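Local coordinates for pectinesterase A (Erwinia chrysanthemi, PDB 2NTP), which catalyses the hydrolysis of methyl esters in pectin, releasing methanol and leaving de-esterified polygalacturonate, the first step in maceration and soft-rotting of plant tissue, at residues 232-235 with 236-240; 270-273 with 274-278; 332-336 with 337-341. All coordinates share one frame; numbering follows the deposited sequence.

Interaction 1 (232-235 with 236-240); sequences DSVP and AKSYG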
loop_
_atom_site.group_PDB
_atom_site.type_symbol
_atom_site.label_atom_id
_atom_site.label_comp_id
_atom_site.label_asym_id
_atom_site.label_seq_id
_atom_site.Cartn_x
_atom_site.Cartn_y
_atom_site.Cartn_z
ATOM N N ASP A 232 -3.750 22.146 -2.737
ATOM C CA ASP A 232 -3.480 22.952 -3.922
ATOM C C ASP A 232 -1.992 23.229 -4.145
ATOM O O ASP A 232 -1.591 23.651 -5.238
ATOM C CB ASP A 232 -4.274 24.263 -3.862
ATOM C CG ASP A 232 -5.774 24.046 -3.995
ATOM O OD1 ASP A 232 -6.192 22.978 -4.492
ATOM O OD2 ASP A 232 -6.541 24.952 -3.606
ATOM N N SER A 233 -1.171 22.977 -3.125
ATOM C CA SER A 233 0.273 23.174 -3.227
ATOM C C SER A 233 0.972 22.028 -3.960
ATOM O O SER A 233 2.131 22.155 -4.355
ATOM C CB SER A 233 0.892 23.403 -1.845
ATOM O OG SER A 233 0.370 24.591 -1.273
ATOM N N VAL A 234 0.268 20.912 -4.134
ATOM C CA VAL A 234 0.769 19.821 -4.971
ATOM C C VAL A 234 0.708 20.287 -6.435
ATOM O O VAL A 234 -0.386 20.488 -6.977
ATOM C CB VAL A 234 -0.044 18.516 -4.777
ATOM C CG1 VAL A 234 0.480 17.417 -5.703
ATOM C CG2 VAL A 234 0.012 18.052 -3.318
ATOM N N PRO A 235 1.882 20.477 -7.074
ATOM C CA PRO A 235 1.930 21.066 -8.410
ATOM C C PRO A 235 1.270 20.230 -9.502
ATOM O O PRO A 235 1.146 19.008 -9.383
ATOM C CB PRO A 235 3.438 21.198 -8.689
ATOM C CG PRO A 235 4.085 21.148 -7.328
ATOM C CD PRO A 235 3.234 20.175 -6.572
ATOM N N ALA A 236 0.844 20.899 -10.568
ATOM C CA ALA A 236 0.398 20.189 -11.754
ATOM C C ALA A 236 1.568 19.378 -12.304
ATOM O O ALA A 236 2.722 19.811 -12.228
ATOM C CB ALA A 236 -0.114 21.167 -12.799
ATOM N N LYS A 237 1.262 18.193 -12.830
ATOM C CA LYS A 237 2.253 17.323 -13.485
ATOM C C LYS A 237 3.452 16.976 -12.594
ATOM O O LYS A 237 4.602 16.982 -13.047
ATOM C CB LYS A 237 2.697 17.927 -14.826
ATOM C CG LYS A 237 1.550 18.086 -15.807
ATOM C CD LYS A 237 2.030 18.492 -17.191
ATOM C CE LYS A 237 0.850 18.736 -18.123
ATOM N NZ LYS A 237 0.027 17.512 -18.369
ATOM N N SER A 238 3.162 16.667 -11.331
ATOM C CA SER A 238 4.188 16.351 -10.326
ATOM C C SER A 238 4.206 14.873 -9.934
ATOM O O SER A 238 5.161 14.413 -9.305
ATOM C CB SER A 238 3.997 17.209 -9.067
ATOM O OG SER A 238 2.720 16.991 -8.493
ATOM N N TYR A 239 3.155 14.142 -10.305
ATOM C CA TYR A 239 2.993 12.734 -9.911
ATOM C C TYR A 239 2.837 11.766 -11.078
ATOM O O TYR A 239 2.071 12.014 -12.010
ATOM C CB TYR A 239 1.799 12.582 -8.965
ATOM C CG TYR A 239 2.177 12.697 -7.511
ATOM C CD1 TYR A 239 2.314 13.946 -6.897
ATOM C CD2 TYR A 239 2.416 11.555 -6.747
ATOM C CE1 TYR A 239 2.668 14.050 -5.559
ATOM C CE2 TYR A 239 2.773 11.650 -5.414
ATOM C CZ TYR A 239 2.902 12.897 -4.825
ATOM O OH TYR A 239 3.259 12.980 -3.504
ATOM N N GLY A 240 3.569 10.659 -11.019
ATOM C CA GLY A 240 3.392 9.586 -11.985
ATOM C C GLY A 240 2.347 8.593 -11.515
ATOM O O GLY A 240 2.191 8.358 -10.310
#
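Pro-235 and Ser-238 stand at the two ends of a type II beta turn, with Ala-236 and Lys-237 at its corners; Lys-237 has the positive phi usual at the third position, and the CA atoms of Pro-235 and Ser-238 are 5.6 Å apart. The turn leads into strand 239-242 of the right-handed parallel beta-helix of the pectinesterases, and Tyr-239 and Gly-240 already belong to that strand. A side chain bridges the two ends of the turn: the hydroxyl of Ser-238 donates to the carbonyl of Pro-235, with OG 2.7 Å from O. The backbone pair, Pro-235 O and Ser-238 N, is wider at 3.6 Å. With chi1 at 59°, OG sits between the backbone N and the carbonyl carbon of its own residue and reaches back across the turn. It meets the carbonyl from a bent direction, at a C=O...OG angle of 135°, and is tilted 28° from the carbonyl plane.

Carbon atoms flank the hydroxyl as well: CD of the Pro-235 ring lies 3.8 Å from Ser-238 OG. Ala-236 and Lys-237 are on the exposed outer side, where the Ala-236 side chain touches Asn-274. On the buried side, the Val-234 and Tyr-239 side chains cross at about a right angle. The phenol oxygen of Tyr-239 is held at the far end by the carbonyl of Arg-193. The Tyr-239 side chain lies beside that of substrate-binding Arg-195, yet about 10 Å from a bound galacturonate. A single methyl of Val-234 serves two neighbours: CG1 lies 3.6 Å from Ser-238 OG and 4.0 Å from Tyr-239 CE1.

Interaction 2 (270-273 with 274-278); sequences TSMD and NHIYG
Asp-273 and Ile-276 close a type I beta turn whose backbone bond is weak, Ile-276 N standing 3.3 Å from Asp-273 O although the N-H points almost straight at it (169°). Tight packing lies on the inner side. There the His-275 imidazole is touched at an edge by CB of Asp-273, in the ring plane and 3.5 Å from ND1, and over one face by CG1 of Ile-276, 4.0 Å above the ring centre. The same CG1 touches CB of Met-272 at 4.2 Å, which joins the two strands flanking the turn. Val-227, Leu-207, Leu-241 and Tyr-239 pack round Ile-276 and make this side largely apolar.

The other side is polar, looser and partly exposed. Asp-273 reaches forward to the next residue, its OD1 taking the N-H of Asn-274 at 2.7 Å; the donor comes from well above the carboxylate plane. The carboxylate of Asp-273 and the amide of Asn-274 run side by side with planes 21° apart, yet their OD1 atoms stay 3.9 Å from each other. Arg-229 binds both groups, NE in a salt bridge with Asp-273 OD2 and NH2 in a hydrogen bond with Asn-274 OD1. Its positive charge would be expected to offset the crowding of oxygens.

Strand 271-272 lies at the end of one parallel sheet and the weakly bonded strand 276-278 at the end of another, making this sharp bend a corner between two faces of a coil in the pectinesterase parallel beta-helix.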
loop_
_atom_site.group_PDB
_atom_site.type_symbol
_atom_site.label_atom_id
_atom_site.label_comp_id
_atom_site.label_asym_id
_atom_site.label_seq_id
_atom_site.Cartn_x
_atom_site.Cartn_y
_atom_site.Cartn_z
ATOM N N THR A 270 -11.541 5.881 -13.452
ATOM C CA THR A 270 -10.966 6.568 -12.302
ATOM C C THR A 270 -10.714 8.047 -12.604
ATOM O O THR A 270 -10.208 8.389 -13.669
ATOM C CB THR A 270 -9.686 5.830 -11.828
ATOM O OG1 THR A 270 -10.075 4.604 -11.202
ATOM C CG2 THR A 270 -8.880 6.658 -10.829
ATOM N N SER A 271 -11.092 8.916 -11.669
ATOM C CA SER A 271 -10.845 10.349 -11.825
ATOM C C SER A 271 -9.404 10.679 -11.457
ATOM O O SER A 271 -8.815 10.048 -10.581
ATOM C CB SER A 271 -11.815 11.189 -10.995
ATOM O OG SER A 271 -11.609 11.015 -9.614
ATOM N N MET A 272 -8.841 11.667 -12.142
ATOM C CA MET A 272 -7.465 12.082 -11.897
ATOM C C MET A 272 -7.378 13.589 -11.976
ATOM O O MET A 272 -7.775 14.177 -12.983
ATOM C CB MET A 272 -6.523 11.474 -12.938
ATOM C CG MET A 272 -6.480 9.964 -12.949
ATOM S SD MET A 272 -5.574 9.318 -14.356
ATOM C CE MET A 272 -5.722 7.568 -14.014
ATOM N N ASP A 273 -6.856 14.214 -10.925
ATOM C CA ASP A 273 -6.563 15.644 -10.976
ATOM C C ASP A 273 -5.282 15.900 -11.771
ATOM O O ASP A 273 -4.562 14.958 -12.137
ATOM C CB ASP A 273 -6.471 16.246 -9.573
ATOM C CG ASP A 273 -6.822 17.735 -9.546
ATOM O OD1 ASP A 273 -7.003 18.360 -10.626
ATOM O OD2 ASP A 273 -6.922 18.288 -8.433
ATOM N N ASN A 274 -4.997 17.173 -12.044
ATOM C CA ASN A 274 -3.913 17.518 -12.961
ATOM C C ASN A 274 -2.501 17.414 -12.383
ATOM O O ASN A 274 -1.543 17.762 -13.060
ATOM C CB ASN A 274 -4.146 18.897 -13.618
ATOM C CG ASN A 274 -3.848 20.057 -12.691
ATOM O OD1 ASN A 274 -3.472 19.876 -11.535
ATOM N ND2 ASN A 274 -4.008 21.274 -13.208
ATOM N N HIS A 275 -2.371 16.924 -11.150
ATOM C CA HIS A 275 -1.046 16.608 -10.606
ATOM C C HIS A 275 -0.414 15.421 -11.355
ATOM O O HIS A 275 0.808 15.249 -11.352
ATOM C CB HIS A 275 -1.099 16.379 -9.083
ATOM C CG HIS A 275 -1.923 15.199 -8.660
ATOM N ND1 HIS A 275 -3.289 15.129 -8.845
ATOM C CD2 HIS A 275 -1.573 14.054 -8.026
ATOM C CE1 HIS A 275 -3.739 13.986 -8.359
ATOM N NE2 HIS A 275 -2.716 13.315 -7.858
ATOM N N ILE A 276 -1.253 14.636 -12.023
ATOM C CA ILE A 276 -0.812 13.469 -12.788
ATOM C C ILE A 276 -0.243 13.878 -14.151
ATOM O O ILE A 276 -0.905 14.598 -14.914
ATOM C CB ILE A 276 -1.986 12.463 -12.998
ATOM C CG1 ILE A 276 -2.499 11.902 -11.660
ATOM C CG2 ILE A 276 -1.578 11.334 -13.960
ATOM C CD1 ILE A 276 -1.434 11.199 -10.790
ATOM N N TYR A 277 0.970 13.412 -14.454
ATOM C CA TYR A 277 1.590 13.654 -15.768
ATOM C C TYR A 277 1.580 12.434 -16.693
ATOM O O TYR A 277 1.764 12.573 -17.911
ATOM C CB TYR A 277 3.015 14.220 -15.630
ATOM C CG TYR A 277 3.997 13.324 -14.902
ATOM C CD1 TYR A 277 4.568 12.211 -15.528
ATOM C CD2 TYR A 277 4.371 13.600 -13.589
ATOM C CE1 TYR A 277 5.473 11.387 -14.849
ATOM C CE2 TYR A 277 5.278 12.784 -12.905
ATOM C CZ TYR A 277 5.821 11.686 -13.541
ATOM O OH TYR A 277 6.711 10.885 -12.864
ATOM N N GLY A 278 1.371 11.248 -16.121
ATOM C CA GLY A 278 1.437 9.991 -16.874
ATOM C C GLY A 278 2.283 8.958 -16.157
ATOM O O GLY A 278 2.324 8.931 -14.928
#

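Interaction 3 (332-336 with 337-341); sequences KVLGD and WTPTL
The carbonyl oxygen of Leu-334 is gripped twice, by the backbone N-H of Trp-337 and by NH2 of Arg-162. Trp-337 N lies 3.3 Å from Leu-334 O; its N-H is fairly straight at 158°, but the nitrogen stands well above the carbonyl plane. The same NH2 of Arg-162 also forms a salt bridge with OD1 of Asp-336, so one guanidinium nitrogen ties the end of the helix to the turn that follows it. That charge should help to hold the Asp-336 carboxylate in its ionised form.

Behind this polar clasp the side chains pack. Leu-334 divides its branches between two partners: CD2 reaches CZ3 of the Trp-337 indole at 3.9 Å, and CD1 touches CG of the Pro-339 ring at 3.6 Å. With chi1 at 175°, the indole of Trp-337 swings anti to its own backbone nitrogen and lies beside Leu-334. Pro-339 CG in turn rides over one face of the indole, 3.6 Å above its plane and displaced toward the rim.

The contact forms where helix 330-334 ends. Gly-335, at positive phi, leaves the helical conformation and takes the second position of a type II' beta turn from Leu-334 to Trp-337. Beyond the turn the chain runs along the outside of the parallel beta-helix: Trp-337 and Pro-339 pack on Phe-164 and Tyr-143, and Leu-341 continues to Ser-99 and Gln-101, so the tail crosses successive strands of the ten-stranded sheet.

Waters bridge polar atoms on the exposed side. One molecule lies 2.6 Å from Gly-335 O and 3.0 Å from Trp-337 O. Another donates to Asp-336 O at 2.9 Å and lies 2.7 Å from the hydroxyl OG1 of Thr-338.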
loop_
_atom_site.group_PDB
_atom_site.type_symbol
_atom_site.label_atom_id
_atom_site.label_comp_id
_atom_site.label_asym_id
_atom_site.label_seq_id
_atom_site.Cartn_x
_atom_site.Cartn_y
_atom_site.Cartn_z
ATOM N N LYS A 332 -12.957 -11.588 -12.328
ATOM C CA LYS A 332 -11.769 -12.049 -13.047
ATOM C C LYS A 332 -10.487 -11.808 -12.257
ATOM O O LYS A 332 -9.609 -12.669 -12.212
ATOM C CB LYS A 332 -11.675 -11.402 -14.426
ATOM C CG LYS A 332 -12.767 -11.854 -15.379
ATOM C CD LYS A 332 -12.262 -11.944 -16.798
ATOM C CE LYS A 332 -13.285 -12.633 -17.688
ATOM N NZ LYS A 332 -12.623 -13.333 -18.823
ATOM N N VAL A 333 -10.391 -10.640 -11.627
ATOM C CA VAL A 333 -9.181 -10.265 -10.894
ATOM C C VAL A 333 -8.996 -11.118 -9.636
ATOM O O VAL A 333 -7.881 -11.551 -9.331
ATOM C CB VAL A 333 -9.164 -8.750 -10.555
ATOM C CG1 VAL A 333 -7.929 -8.385 -9.736
ATOM C CG2 VAL A 333 -9.200 -7.928 -11.836
ATOM N N LEU A 334 -10.091 -11.374 -8.921
ATOM C CA LEU A 334 -10.010 -12.103 -7.645
ATOM C C LEU A 334 -10.286 -13.606 -7.759
ATOM O O LEU A 334 -10.108 -14.351 -6.795
ATOM C CB LEU A 334 -10.914 -11.457 -6.590
ATOM C CG LEU A 334 -10.613 -9.999 -6.219
ATOM C CD1 LEU A 334 -11.591 -9.541 -5.159
ATOM C CD2 LEU A 334 -9.168 -9.803 -5.735
ATOM N N GLY A 335 -10.727 -14.041 -8.937
ATOM C CA GLY A 335 -10.984 -15.457 -9.186
ATOM C C GLY A 335 -12.073 -16.028 -8.301
ATOM O O GLY A 335 -13.169 -15.460 -8.201
ATOM N N ASP A 336 -11.767 -17.146 -7.644
ATOM C CA ASP A 336 -12.759 -17.853 -6.832
ATOM C C ASP A 336 -13.006 -17.240 -5.445
ATOM O O ASP A 336 -13.746 -17.805 -4.633
ATOM C CB ASP A 336 -12.446 -19.363 -6.737
ATOM C CG ASP A 336 -11.161 -19.680 -5.960
ATOM O OD1 ASP A 336 -10.526 -18.775 -5.378
ATOM O OD2 ASP A 336 -10.786 -20.875 -5.926
ATOM N N TRP A 337 -12.389 -16.091 -5.177
ATOM C CA TRP A 337 -12.536 -15.441 -3.883
ATOM C C TRP A 337 -13.538 -14.294 -3.929
ATOM O O TRP A 337 -13.377 -13.344 -4.699
ATOM C CB TRP A 337 -11.179 -14.947 -3.356
ATOM C CG TRP A 337 -11.276 -14.156 -2.078
ATOM C CD1 TRP A 337 -11.961 -14.501 -0.944
ATOM C CD2 TRP A 337 -10.656 -12.892 -1.801
ATOM N NE1 TRP A 337 -11.815 -13.524 0.014
ATOM C CE2 TRP A 337 -11.015 -12.530 -0.484
ATOM C CE3 TRP A 337 -9.830 -12.031 -2.539
ATOM C CZ2 TRP A 337 -10.580 -11.342 0.113
ATOM C CZ3 TRP A 337 -9.396 -10.848 -1.945
ATOM C CH2 TRP A 337 -9.774 -10.514 -0.633
ATOM N N THR A 338 -14.568 -14.394 -3.093
ATOM C CA THR A 338 -15.506 -13.299 -2.880
ATOM C C THR A 338 -15.246 -12.707 -1.495
ATOM O O THR A 338 -15.547 -13.346 -0.479
ATOM C CB THR A 338 -16.974 -13.770 -2.984
ATOM O OG1 THR A 338 -17.191 -14.373 -4.266
ATOM C CG2 THR A 338 -17.931 -12.594 -2.809
ATOM N N PRO A 339 -14.654 -11.496 -1.447
ATOM C CA PRO A 339 -14.388 -10.852 -0.162
ATOM C C PRO A 339 -15.676 -10.652 0.630
ATOM O O PRO A 339 -16.639 -10.075 0.119
ATOM C CB PRO A 339 -13.784 -9.499 -0.561
ATOM C CG PRO A 339 -13.221 -9.727 -1.927
ATOM C CD PRO A 339 -14.181 -10.681 -2.580
ATOM N N THR A 340 -15.695 -11.166 1.855
ATOM C CA THR A 340 -16.834 -10.961 2.752
ATOM C C THR A 340 -16.363 -10.603 4.155
ATOM O O THR A 340 -15.286 -11.028 4.595
ATOM C CB THR A 340 -17.755 -12.205 2.841
ATOM O OG1 THR A 340 -17.030 -13.303 3.400
ATOM C CG2 THR A 340 -18.296 -12.598 1.473
ATOM N N LEU A 341 -17.180 -9.816 4.846
ATOM C CA LEU A 341 -16.927 -9.462 6.232
ATOM C C LEU A 341 -17.739 -10.384 7.139
ATOM O O LEU A 341 -18.772 -10.906 6.712
ATOM C CB LEU A 341 -17.297 -7.999 6.479
ATOM C CG LEU A 341 -16.518 -6.921 5.717
ATOM C CD1 LEU A 341 -17.169 -5.568 5.939
ATOM C CD2 LEU A 341 -15.043 -6.885 6.115
HETATM O O HOH W 1 -13.899 -13.040 -7.634
HETATM O O HOH W 2 -15.067 -16.980 -1.593
HETATM O O HOH W 3 -16.481 -17.009 -4.453
#

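Overall arrangement
Interactions 1 and 2 are neighbours, their centres 9 Å apart, and hold adjacent strands, 239-242 and 276-278, of one parallel sheet. Backbone bonds join them directly: Tyr-239 N to His-275 O and Lys-237 N to Asn-274 O, both 2.8 Å and probable hydrogen bonds. Interaction 2 is the more buried, interaction 1 half exposed, and both approach the substrate-binding residues. Interaction 3 is a surface contact, its centre about 34 and 28 Å from those of interactions 1 and 2, away from the annotated sites. A serine hydroxyl bridges the first turn; arginine pairs with an aspartate in both interactions 2 and 3, and bridging waters join backbone carbonyls in interaction 3.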